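Local coordinates for protein phosphoinositol-specific phospholipase C (Pseudomonas sp., PDB 5FYP) that probably cleaves phosphoinositide lipids, with the help of calcium, as a phospholipase C of a Gram-negative bacterium, at residues His26-Lys31 with Arg45-Asp50; Ala96-Val101 with Ile114-Asp119; Ala11-Pro16 with Pro175-Leu180; Pro5-Pro10 with Gly292-Pro297. All blocks are in the same frame, centred on the assembly; numbering follows the deposited sequence.

In the fold
From the N terminus, 5-10 comes first and pairs with 292-297 in interaction 4, so nearly the whole chain runs between its two halves. Next, 11-16 meets 175-180 in interaction 3, whose loop falls wholly within the first. Inside that lie two short loops in series: 26-31 with 45-50 (interaction 1), then 96-101 with 114-119 (interaction 2). None of the loops cross. Interactions 1 and 2 join through neighbouring strands 46-52 and 114-120 and share the calcium ion. Interactions 3 and 4 touch around Ser12 and strand 295-297, tying the N-terminal segment to the chain's end and to the loop before strand 184-189. Arg45 also packs against Phe7 and Ile295, linking interactions 1 and 4.

Interaction 1: His26-Lys31 with Arg45-Asp50. With CA (calcium ion), chain I.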
# COMPACT_ATOMS: atom_id res chain seq x y z
N HIS A 26 -7.86 -7.15 -3.67
CA HIS A 26 -8.16 -7.31 -2.26
C HIS A 26 -7.70 -8.71 -1.85
O HIS A 26 -8.25 -9.71 -2.33
CB HIS A 26 -9.64 -7.10 -1.97
CG HIS A 26 -9.97 -7.03 -0.51
ND1 HIS A 26 -11.22 -6.66 -0.09
CD2 HIS A 26 -9.24 -7.24 0.61
CE1 HIS A 26 -11.25 -6.68 1.23
NE2 HIS A 26 -10.08 -7.04 1.68
N ASN A 27 -6.66 -8.80 -1.03
CA ASN A 27 -6.18 -10.08 -0.52
C ASN A 27 -5.76 -11.04 -1.63
O ASN A 27 -5.93 -12.27 -1.52
CB ASN A 27 -7.16 -10.75 0.41
CG ASN A 27 -7.28 -10.05 1.75
OD1 ASN A 27 -6.59 -9.07 2.05
ND2 ASN A 27 -8.21 -10.48 2.50
N CYS A 28 -5.13 -10.53 -2.69
CA CYS A 28 -4.79 -11.38 -3.83
C CYS A 28 -3.67 -12.38 -3.66
O CYS A 28 -3.36 -13.12 -4.59
CB CYS A 28 -4.54 -10.58 -5.09
SG CYS A 28 -3.29 -9.31 -4.95
N TYR A 29 -3.07 -12.40 -2.47
CA TYR A 29 -2.19 -13.49 -2.06
C TYR A 29 -2.93 -14.80 -1.79
O TYR A 29 -2.31 -15.86 -1.69
CB TYR A 29 -1.41 -13.07 -0.79
CG TYR A 29 -2.29 -12.98 0.43
CD1 TYR A 29 -2.58 -14.12 1.16
CD2 TYR A 29 -2.93 -11.81 0.79
CE1 TYR A 29 -3.47 -14.07 2.22
CE2 TYR A 29 -3.82 -11.76 1.84
CZ TYR A 29 -4.10 -12.92 2.54
OH TYR A 29 -5.02 -12.92 3.56
N GLU A 30 -4.24 -14.75 -1.62
CA GLU A 30 -5.01 -15.96 -1.37
C GLU A 30 -5.17 -16.76 -2.66
O GLU A 30 -5.45 -16.22 -3.74
CB GLU A 30 -6.38 -15.67 -0.77
CG GLU A 30 -6.34 -15.00 0.58
CD GLU A 30 -7.70 -14.92 1.22
OE1 GLU A 30 -8.29 -16.00 1.41
OE2 GLU A 30 -8.17 -13.82 1.53
N LYS A 31 -5.00 -18.08 -2.52
CA LYS A 31 -5.06 -18.98 -3.66
C LYS A 31 -6.36 -18.86 -4.43
O LYS A 31 -6.41 -19.06 -5.65
CB LYS A 31 -4.83 -20.44 -3.19
CG LYS A 31 -3.42 -20.72 -2.68
CD LYS A 31 -3.30 -22.14 -2.14
CE LYS A 31 -1.98 -22.37 -1.45
NZ LYS A 31 -1.85 -23.78 -1.05
N ARG A 45 -1.58 -3.04 -10.81
CA ARG A 45 -0.32 -2.57 -10.26
C ARG A 45 -0.38 -2.31 -8.76
O ARG A 45 0.57 -1.80 -8.21
CB ARG A 45 0.22 -1.34 -11.01
CG ARG A 45 0.58 -1.62 -12.46
CD ARG A 45 1.96 -2.20 -12.62
NE ARG A 45 2.20 -2.66 -14.01
CZ ARG A 45 1.82 -3.85 -14.47
NH1 ARG A 45 1.19 -4.72 -13.69
NH2 ARG A 45 2.07 -4.19 -15.72
N THR A 46 -1.47 -2.72 -8.12
CA THR A 46 -1.63 -2.56 -6.66
C THR A 46 -2.09 -3.87 -6.10
O THR A 46 -3.16 -4.38 -6.47
CB THR A 46 -2.58 -1.39 -6.34
OG1 THR A 46 -2.01 -0.18 -6.84
CG2 THR A 46 -2.74 -1.23 -4.83
N LEU A 47 -1.28 -4.41 -5.18
CA LEU A 47 -1.43 -5.77 -4.61
C LEU A 47 -1.52 -5.69 -3.11
O LEU A 47 -1.46 -4.60 -2.53
CB LEU A 47 -0.22 -6.66 -5.01
CG LEU A 47 -0.16 -7.16 -6.47
CD1 LEU A 47 -0.19 -6.19 -7.60
CD2 LEU A 47 1.01 -8.10 -6.58
N GLU A 48 -1.74 -6.82 -2.45
CA GLU A 48 -1.96 -6.85 -1.00
C GLU A 48 -1.41 -8.14 -0.42
O GLU A 48 -1.59 -9.21 -1.00
CB GLU A 48 -3.44 -6.72 -0.65
CG GLU A 48 -3.74 -6.70 0.84
CD GLU A 48 -5.17 -6.31 1.18
OE1 GLU A 48 -6.02 -6.34 0.28
OE2 GLU A 48 -5.42 -5.99 2.38
N LEU A 49 -0.79 -8.02 0.75
CA LEU A 49 -0.29 -9.12 1.55
C LEU A 49 -0.76 -8.95 2.98
O LEU A 49 -0.49 -7.91 3.57
CB LEU A 49 1.25 -9.19 1.51
CG LEU A 49 1.83 -9.56 0.16
CD1 LEU A 49 3.27 -9.14 0.03
CD2 LEU A 49 1.66 -11.05 -0.10
N ASP A 50 -1.37 -9.99 3.56
CA ASP A 50 -1.67 -10.01 5.00
C ASP A 50 -0.54 -10.74 5.70
O ASP A 50 -0.23 -11.89 5.32
CB ASP A 50 -2.98 -10.75 5.28
CG ASP A 50 -4.23 -10.02 4.80
OD1 ASP A 50 -4.14 -8.87 4.40
OD2 ASP A 50 -5.31 -10.66 4.84
CA CA I . -6.08 -7.68 3.94
O HOH W 1 -8.28 -6.72 3.94
O HOH W 2 -7.44 -9.07 5.37
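Glu48 reaches from its strand into the turn formed by residues 27-30, where it meets His26, Asn27 and a calcium ion. CG lies anti to the backbone N (chi1 -178°), and the chain beyond is extended, so the carboxylate reaches the turn and the metal. CB lies 3.9 Å from Asn27 N, and CG is already 4.0 Å from the calcium. The carboxylate then divides its work. OE2 binds the metal at 2.4 Å, while OE1 accepts the backbone N-H of Asn27 at 2.9 Å, the donor standing above the carboxylate plane. OE1 also forms a salt bridge with Arg260, and the His26 ring lies nearly parallel to the carboxylate, its CD2 3.4 Å from OE1. A glutamate suits the place because it has two oxygens and enough length to serve metal and turn together.

Asp50, two residues along the same strand, is shorter and does similar double duty. Its OD1 binds calcium at 2.3 Å; its OD2 takes the hydroxyl hydrogen of Tyr29 OH at 2.6 Å and a hydrogen from a calcium-bound water. Tyr29 is thus a second-shell residue, its ring edge turned to Glu48 O and its CB packed on Leu49 CD2 at 3.7 Å. Asn27 and, from strand 114-120, Asp119 are further ligands, and His26 NE2 pairs with the other metal water.

Three carboxylates gathered round one ion would repel one another; the calcium, helped by Arg260, probably offsets that charge, which fits an enzyme described as calcium-dependent.

Interaction 2: Ala96-Val101 with Ile114-Asp119. With CA (calcium ion), chain I.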
# COMPACT_ATOMS: atom_id res chain seq x y z
N ALA A 96 9.34 -14.22 0.65
CA ALA A 96 9.14 -14.88 -0.65
C ALA A 96 8.13 -14.11 -1.53
O ALA A 96 8.33 -13.91 -2.73
CB ALA A 96 8.67 -16.29 -0.46
N CYS A 97 7.04 -13.70 -0.91
CA CYS A 97 6.02 -12.92 -1.62
C CYS A 97 6.60 -11.59 -2.14
O CYS A 97 6.34 -11.19 -3.27
CB CYS A 97 4.80 -12.65 -0.75
SG CYS A 97 3.86 -14.11 -0.26
N LEU A 98 7.36 -10.92 -1.29
CA LEU A 98 8.01 -9.69 -1.70
C LEU A 98 8.98 -9.93 -2.87
O LEU A 98 9.03 -9.14 -3.82
CB LEU A 98 8.73 -9.03 -0.53
CG LEU A 98 7.85 -8.60 0.64
CD1 LEU A 98 8.72 -7.98 1.71
CD2 LEU A 98 6.76 -7.64 0.23
N ASN A 99 9.73 -11.02 -2.81
CA ASN A 99 10.63 -11.37 -3.91
C ASN A 99 9.92 -11.67 -5.22
O ASN A 99 10.45 -11.34 -6.28
CB ASN A 99 11.54 -12.51 -3.52
CG ASN A 99 12.81 -12.01 -2.88
OD1 ASN A 99 13.48 -11.11 -3.41
ND2 ASN A 99 13.18 -12.60 -1.78
N ASP A 100 8.70 -12.21 -5.14
CA ASP A 100 7.93 -12.39 -6.37
C ASP A 100 7.68 -11.03 -7.05
O ASP A 100 7.79 -10.90 -8.27
CB ASP A 100 6.59 -13.05 -6.09
CG ASP A 100 6.69 -14.54 -5.86
OD1 ASP A 100 7.74 -15.13 -6.18
OD2 ASP A 100 5.70 -15.09 -5.37
N VAL A 101 7.39 -10.00 -6.27
CA VAL A 101 7.19 -8.64 -6.81
C VAL A 101 8.51 -8.09 -7.34
O VAL A 101 8.56 -7.53 -8.43
CB VAL A 101 6.56 -7.72 -5.76
CG1 VAL A 101 6.40 -6.32 -6.32
CG2 VAL A 101 5.23 -8.28 -5.31
N ILE A 114 4.50 0.07 -8.73
CA ILE A 114 3.74 -0.96 -8.02
C ILE A 114 3.50 -0.51 -6.58
O ILE A 114 4.45 -0.09 -5.93
CB ILE A 114 4.48 -2.28 -8.02
CG1 ILE A 114 4.64 -2.81 -9.44
CG2 ILE A 114 3.81 -3.31 -7.12
CD1 ILE A 114 5.70 -3.90 -9.57
N THR A 115 2.27 -0.62 -6.13
CA THR A 115 1.93 -0.32 -4.75
C THR A 115 1.55 -1.63 -4.06
O THR A 115 0.70 -2.38 -4.54
CB THR A 115 0.78 0.69 -4.66
OG1 THR A 115 1.17 1.90 -5.31
CG2 THR A 115 0.44 1.05 -3.23
N LEU A 116 2.20 -1.91 -2.93
CA LEU A 116 1.95 -3.12 -2.13
C LEU A 116 1.37 -2.72 -0.79
O LEU A 116 2.02 -2.06 0.01
CB LEU A 116 3.20 -3.92 -1.89
CG LEU A 116 3.99 -4.43 -3.02
CD1 LEU A 116 5.13 -5.32 -2.51
CD2 LEU A 116 3.12 -5.22 -3.99
N ILE A 117 0.13 -3.15 -0.57
CA ILE A 117 -0.54 -2.94 0.71
C ILE A 117 -0.15 -4.09 1.63
O ILE A 117 -0.41 -5.25 1.36
CB ILE A 117 -2.08 -2.94 0.51
CG1 ILE A 117 -2.51 -1.93 -0.61
CG2 ILE A 117 -2.83 -2.74 1.82
CD1 ILE A 117 -2.11 -0.49 -0.39
N LEU A 118 0.55 -3.74 2.71
CA LEU A 118 1.05 -4.68 3.70
C LEU A 118 0.14 -4.57 4.92
O LEU A 118 0.26 -3.63 5.71
CB LEU A 118 2.51 -4.40 4.00
CG LEU A 118 3.42 -4.37 2.76
CD1 LEU A 118 4.83 -3.98 3.17
CD2 LEU A 118 3.41 -5.68 2.01
N ASP A 119 -0.80 -5.51 5.02
CA ASP A 119 -1.86 -5.48 6.02
C ASP A 119 -1.39 -6.33 7.21
O ASP A 119 -1.39 -7.56 7.18
CB ASP A 119 -3.15 -5.99 5.41
CG ASP A 119 -4.37 -5.79 6.27
OD1 ASP A 119 -4.26 -5.10 7.30
OD2 ASP A 119 -5.46 -6.33 5.87
CA CA I . -6.08 -7.68 3.94
O HOH W 1 -8.28 -6.72 3.94
O HOH W 2 -7.44 -9.07 5.37
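Val101 sets CG1 anti to its backbone N (chi1 178°), which sends its two methyls to different partners on strand 114-119, while Leu116 holds CG anti to its carbonyl carbon (chi1 -59°), beside the backbone N, and rises from the strand to meet it. The two meet tip to tip, Val101 CG2 standing 3.9 Å from Leu116 CD2. Val101 and Ile114 lie alongside but run in opposite senses, with Val101 CG1 4.1 Å from Ile114 CG2.

One turn earlier in the helix, Leu98 comes in at a slant. Its CD2 touches Leu116 CD1 at 3.9 Å and extends to Leu118 CD2 at 4.3 Å, so Leu116 fits between Leu98 and Val101. Branched aliphatic residues suit this interface: the axes of 96-101 and 114-119 pass 11.3 Å apart, a gap their methyls fill, and they have no polar group to satisfy in the interior. Phe144 of helix 133-144 packs beside both Leu98 and Leu116, while a disulfide joins Cys97 to Cys84.

Segment 96-101 runs nearly antiparallel (168°) to 114-119. Helix 94-107 lies in the connection between the adjacent parallel strands 46-52 and 114-120, a beta-alpha-beta crossover of the TIM-barrel type expected for this family. As in such barrels, the metal site lies at the C-terminal strand ends: here Asp119 binds calcium through OD2.

Interaction 3: Ala11-Pro16 with Pro175-Leu180; sequences ASWNTP and PTANDL
Trp13 and Thr15 present their carbonyls to the turning backbone at Ala177 and Asn178, and beside them Pro16 and Thr176 form a single beta bridge with CA atoms 3.9 Å apart. Asn178 N donates to Trp13 O at 2.9 Å, and Ala177 N donates to Thr15 O at 3.2 Å.

The benzo edge of the Trp13 indole abuts this junction, CE3 lying 4.0 Å from Ala177 CB, with the backbone N of Asn178 near the ring plane. A small residue fits at Ala177, since its methyl turns toward the other segment, with Ser12 O among its nearest atoms. Thr176 turns each branch to a separate use: CG2 packs 3.6 Å from Asn14 O, while OG1 accepts from Asp179 N at 3.0 Å, an ST motif, and Thr176 N donates in turn to Asp179 OD2. A water joins OG1 to Asn14 OD1 in one of two Asn14 conformers. An alanine at Thr176 would probably leave Asp179 N without its side-chain acceptor and open a gap beside Asn14 O. Thr15 OG1 donates to Ala11 O at 2.8 Å, which ties the end of the Ser12-Thr15 turn back to the residue before it.

Asn178 also holds Gln2 through its side chain. Pro175 rests on helix 151-158, Thr15 and Ala177 both pack against Ile20 of strand 20-25, and Ser12 and Thr15 lean on strand 295-297, so the contact bridges the approach to strand 20-25 and the loop that leads into strand 184-189.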
# COMPACT_ATOMS: atom_id res chain seq x y z
N ALA A 11 -2.62 8.20 -20.92
CA ALA A 11 -2.66 9.53 -20.28
C ALA A 11 -2.16 9.47 -18.82
O ALA A 11 -1.83 10.51 -18.25
CB ALA A 11 -4.06 10.09 -20.33
N SER A 12 -2.11 8.28 -18.24
CA SER A 12 -1.66 8.13 -16.87
C SER A 12 -0.20 8.55 -16.66
O SER A 12 0.16 9.02 -15.59
CB SER A 12 -1.79 6.66 -16.42
OG SER A 12 -3.11 6.19 -16.56
N TRP A 13 0.63 8.35 -17.66
CA TRP A 13 2.07 8.48 -17.47
C TRP A 13 2.51 9.88 -17.07
O TRP A 13 3.36 10.02 -16.20
CB TRP A 13 2.81 7.99 -18.72
CG TRP A 13 2.71 6.54 -18.87
CD1 TRP A 13 1.93 5.84 -19.77
CD2 TRP A 13 3.37 5.58 -18.07
NE1 TRP A 13 2.11 4.51 -19.59
CE2 TRP A 13 2.97 4.31 -18.54
CE3 TRP A 13 4.28 5.66 -17.02
CZ2 TRP A 13 3.47 3.13 -18.00
CZ3 TRP A 13 4.75 4.52 -16.47
CH2 TRP A 13 4.38 3.25 -17.00
N ASN A 14 1.89 10.89 -17.66
CA ASN A 14 2.21 12.28 -17.33
C ASN A 14 1.32 12.85 -16.22
O ASN A 14 1.35 14.05 -15.98
CB ASN A 14 2.16 13.14 -18.60
CG ASN A 14 2.93 14.42 -18.45
OD1 ASN A 14 3.94 14.50 -17.75
ND2 ASN A 14 2.46 15.44 -19.15
N THR A 15 0.59 11.99 -15.50
CA THR A 15 -0.28 12.44 -14.43
C THR A 15 0.41 12.21 -13.10
O THR A 15 0.96 11.14 -12.86
CB THR A 15 -1.60 11.65 -14.48
OG1 THR A 15 -2.20 11.78 -15.78
CG2 THR A 15 -2.60 12.11 -13.48
N PRO A 16 0.34 13.18 -12.16
CA PRO A 16 0.80 12.94 -10.80
C PRO A 16 0.16 11.69 -10.22
O PRO A 16 -1.02 11.43 -10.48
CB PRO A 16 0.31 14.19 -10.06
CG PRO A 16 0.37 15.26 -11.12
CD PRO A 16 -0.17 14.55 -12.33
N PRO A 175 5.10 12.95 -7.64
CA PRO A 175 5.72 12.66 -8.92
C PRO A 175 4.74 11.91 -9.84
O PRO A 175 3.81 11.22 -9.38
CB PRO A 175 6.91 11.78 -8.55
CG PRO A 175 7.19 12.12 -7.10
CD PRO A 175 5.83 12.33 -6.53
N THR A 176 4.97 12.05 -11.13
CA THR A 176 4.10 11.40 -12.11
C THR A 176 4.38 9.92 -12.18
O THR A 176 5.43 9.43 -11.71
CB THR A 176 4.25 11.99 -13.53
OG1 THR A 176 5.58 11.71 -13.95
CG2 THR A 176 3.96 13.49 -13.55
N ALA A 177 3.48 9.16 -12.79
CA ALA A 177 3.77 7.75 -13.05
C ALA A 177 5.06 7.57 -13.84
O ALA A 177 5.85 6.67 -13.54
CB ALA A 177 2.60 7.06 -13.70
N ASN A 178 5.30 8.43 -14.83
CA ASN A 178 6.57 8.40 -15.57
C ASN A 178 7.77 8.60 -14.64
O ASN A 178 8.76 7.89 -14.71
CB ASN A 178 6.58 9.48 -16.66
CG ASN A 178 7.83 9.44 -17.48
OD1 ASN A 178 8.11 8.44 -18.08
ND2 ASN A 178 8.60 10.51 -17.46
N ASP A 179 7.68 9.59 -13.74
CA ASP A 179 8.74 9.83 -12.77
C ASP A 179 8.98 8.59 -11.89
O ASP A 179 10.11 8.36 -11.44
CB ASP A 179 8.39 10.97 -11.81
CG ASP A 179 8.31 12.34 -12.44
OD1 ASP A 179 8.98 12.60 -13.46
OD2 ASP A 179 7.55 13.18 -11.86
N LEU A 180 7.91 7.85 -11.63
CA LEU A 180 7.94 6.68 -10.75
C LEU A 180 8.08 5.35 -11.49
O LEU A 180 7.82 4.29 -10.93
CB LEU A 180 6.69 6.67 -9.87
CG LEU A 180 6.53 7.84 -8.91
CD1 LEU A 180 5.15 7.81 -8.31
CD2 LEU A 180 7.59 7.81 -7.85
O HOH W 3 5.90 12.84 -16.18

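Interaction 4: Pro5-Pro10 with Gly292-Pro297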
# COMPACT_ATOMS: atom_id res chain seq x y z
N PRO A 5 1.07 -2.05 -21.25
CA PRO A 5 -0.00 -3.04 -21.27
C PRO A 5 -1.32 -2.32 -21.55
O PRO A 5 -1.51 -1.18 -21.16
CB PRO A 5 0.03 -3.65 -19.86
CG PRO A 5 0.60 -2.56 -19.03
CD PRO A 5 1.60 -1.85 -19.89
N ALA A 6 -2.25 -3.03 -22.14
CA ALA A 6 -3.53 -2.43 -22.57
C ALA A 6 -4.36 -1.84 -21.44
O ALA A 6 -5.11 -0.90 -21.67
CB ALA A 6 -4.37 -3.44 -23.35
N PHE A 7 -4.20 -2.36 -20.24
CA PHE A 7 -5.03 -1.92 -19.13
C PHE A 7 -4.66 -0.54 -18.60
O PHE A 7 -5.40 0.00 -17.77
CB PHE A 7 -5.11 -2.98 -18.00
CG PHE A 7 -3.88 -3.15 -17.16
CD1 PHE A 7 -3.62 -2.30 -16.11
CD2 PHE A 7 -3.01 -4.22 -17.39
CE1 PHE A 7 -2.53 -2.49 -15.31
CE2 PHE A 7 -1.91 -4.40 -16.57
CZ PHE A 7 -1.68 -3.54 -15.52
N ILE A 8 -3.53 0.01 -19.03
CA ILE A 8 -3.09 1.33 -18.53
C ILE A 8 -3.44 2.39 -19.57
O ILE A 8 -2.98 2.36 -20.70
CB ILE A 8 -1.58 1.36 -18.24
CG1 ILE A 8 -1.25 0.32 -17.15
CG2 ILE A 8 -1.16 2.77 -17.80
CD1 ILE A 8 0.18 0.27 -16.73
N ASP A 9 -4.27 3.34 -19.17
CA ASP A 9 -4.55 4.49 -20.04
C ASP A 9 -3.23 5.26 -20.24
O ASP A 9 -2.65 5.68 -19.27
CB ASP A 9 -5.64 5.34 -19.38
CG ASP A 9 -6.04 6.56 -20.17
OD1 ASP A 9 -5.29 7.02 -21.05
OD2 ASP A 9 -7.12 7.09 -19.85
N PRO A 10 -2.80 5.48 -21.53
CA PRO A 10 -1.54 6.16 -21.75
C PRO A 10 -1.47 7.57 -21.14
O PRO A 10 -0.39 8.05 -20.84
CB PRO A 10 -1.42 6.19 -23.27
CG PRO A 10 -2.22 5.02 -23.73
CD PRO A 10 -3.38 4.96 -22.78
N GLY A 292 -12.10 -0.00 -20.83
CA GLY A 292 -11.03 -0.97 -21.10
C GLY A 292 -9.79 -0.84 -20.24
O GLY A 292 -8.85 -1.63 -20.39
N TYR A 293 -9.80 0.14 -19.32
CA TYR A 293 -8.64 0.43 -18.51
C TYR A 293 -8.86 0.07 -17.04
O TYR A 293 -9.97 0.20 -16.51
CB TYR A 293 -8.27 1.90 -18.61
CG TYR A 293 -7.89 2.36 -20.00
CD1 TYR A 293 -6.84 1.76 -20.70
CD2 TYR A 293 -8.54 3.43 -20.59
CE1 TYR A 293 -6.48 2.17 -21.99
CE2 TYR A 293 -8.18 3.87 -21.87
CZ TYR A 293 -7.14 3.23 -22.52
OH TYR A 293 -6.80 3.68 -23.80
N ARG A 294 -7.78 -0.34 -16.39
CA ARG A 294 -7.74 -0.52 -14.93
C ARG A 294 -6.92 0.53 -14.22
O ARG A 294 -6.89 0.56 -12.99
CB ARG A 294 -7.27 -1.91 -14.53
CG ARG A 294 -8.13 -3.02 -15.10
CD ARG A 294 -7.98 -4.33 -14.32
NE ARG A 294 -8.51 -5.47 -15.07
CZ ARG A 294 -7.86 -6.09 -16.05
NH1 ARG A 294 -6.62 -5.81 -16.35
NH2 ARG A 294 -8.49 -7.04 -16.74
N ILE A 295 -6.24 1.41 -14.98
CA ILE A 295 -5.46 2.52 -14.44
C ILE A 295 -5.72 3.70 -15.36
O ILE A 295 -5.52 3.60 -16.58
CB ILE A 295 -3.95 2.23 -14.37
CG1 ILE A 295 -3.67 1.04 -13.44
CG2 ILE A 295 -3.17 3.47 -13.97
CD1 ILE A 295 -2.23 0.73 -13.22
N ARG A 296 -6.17 4.82 -14.80
CA ARG A 296 -6.41 6.01 -15.61
C ARG A 296 -6.46 7.24 -14.74
O ARG A 296 -6.77 7.15 -13.56
CB ARG A 296 -7.71 5.90 -16.38
CG ARG A 296 -8.87 5.40 -15.60
CD ARG A 296 -10.16 5.71 -16.30
NE ARG A 296 -10.54 7.10 -16.04
CZ ARG A 296 -11.71 7.64 -16.32
NH1 ARG A 296 -12.69 6.94 -16.93
NH2 ARG A 296 -11.89 8.91 -15.95
N PRO A 297 -6.20 8.40 -15.33
CA PRO A 297 -6.43 9.63 -14.59
C PRO A 297 -7.91 9.78 -14.21
O PRO A 297 -8.78 9.30 -14.93
CB PRO A 297 -6.05 10.74 -15.60
CG PRO A 297 -5.22 10.06 -16.62
CD PRO A 297 -5.74 8.67 -16.72
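Tyr293 lays one face of its ring beneath Asp9, whose CB sits 3.7 Å from the ring centroid, nearly on the normal, in a CH-pi contact. The carboxylate runs out over the CD2-CE2 rim, its plane only 19° from that of the ring. At the ring's edge Tyr293 CD1 is 3.3 Å from Ala6 O; Pro10 CD comes up to the hydroxyl. A broad flat residue suits this place because it can serve the whole curved backbone from Ala6 to Pro10; an alanine at Tyr293 would probably leave Asp9 without its aromatic floor and open a gap beside Ala6 O.

The backbones are bonded next to it. Phe7 O accepts two N-H groups, Arg294 N at 2.8 Å and Ile295 N at 3.2 Å, and Asp9 N donates to Ile295 O at 2.9 Å. Farther in, Ile295 CD1 touches the edge of the Phe7 ring at CE1, 3.9 Å away, and also Ile8 CG1 at 4.1 Å, an aliphatic tip between two hydrophobic neighbours. Arg294 crosses Phe7 at about a right angle, its NH1 3.6 Å from Phe7 CB, while its guanidinium is held by Ala286 O and Ser43 O. Asp9 OD1 is satisfied by Ala11 N.

Strand 295-297 is an edge strand of its mixed sheet, with the antiparallel strand 20-25 beside it. The Ile8-Ile295 pair is a single beta bridge on its other edge, by which the N-terminal segment lines the sheet's border and binds the two ends of the chain together.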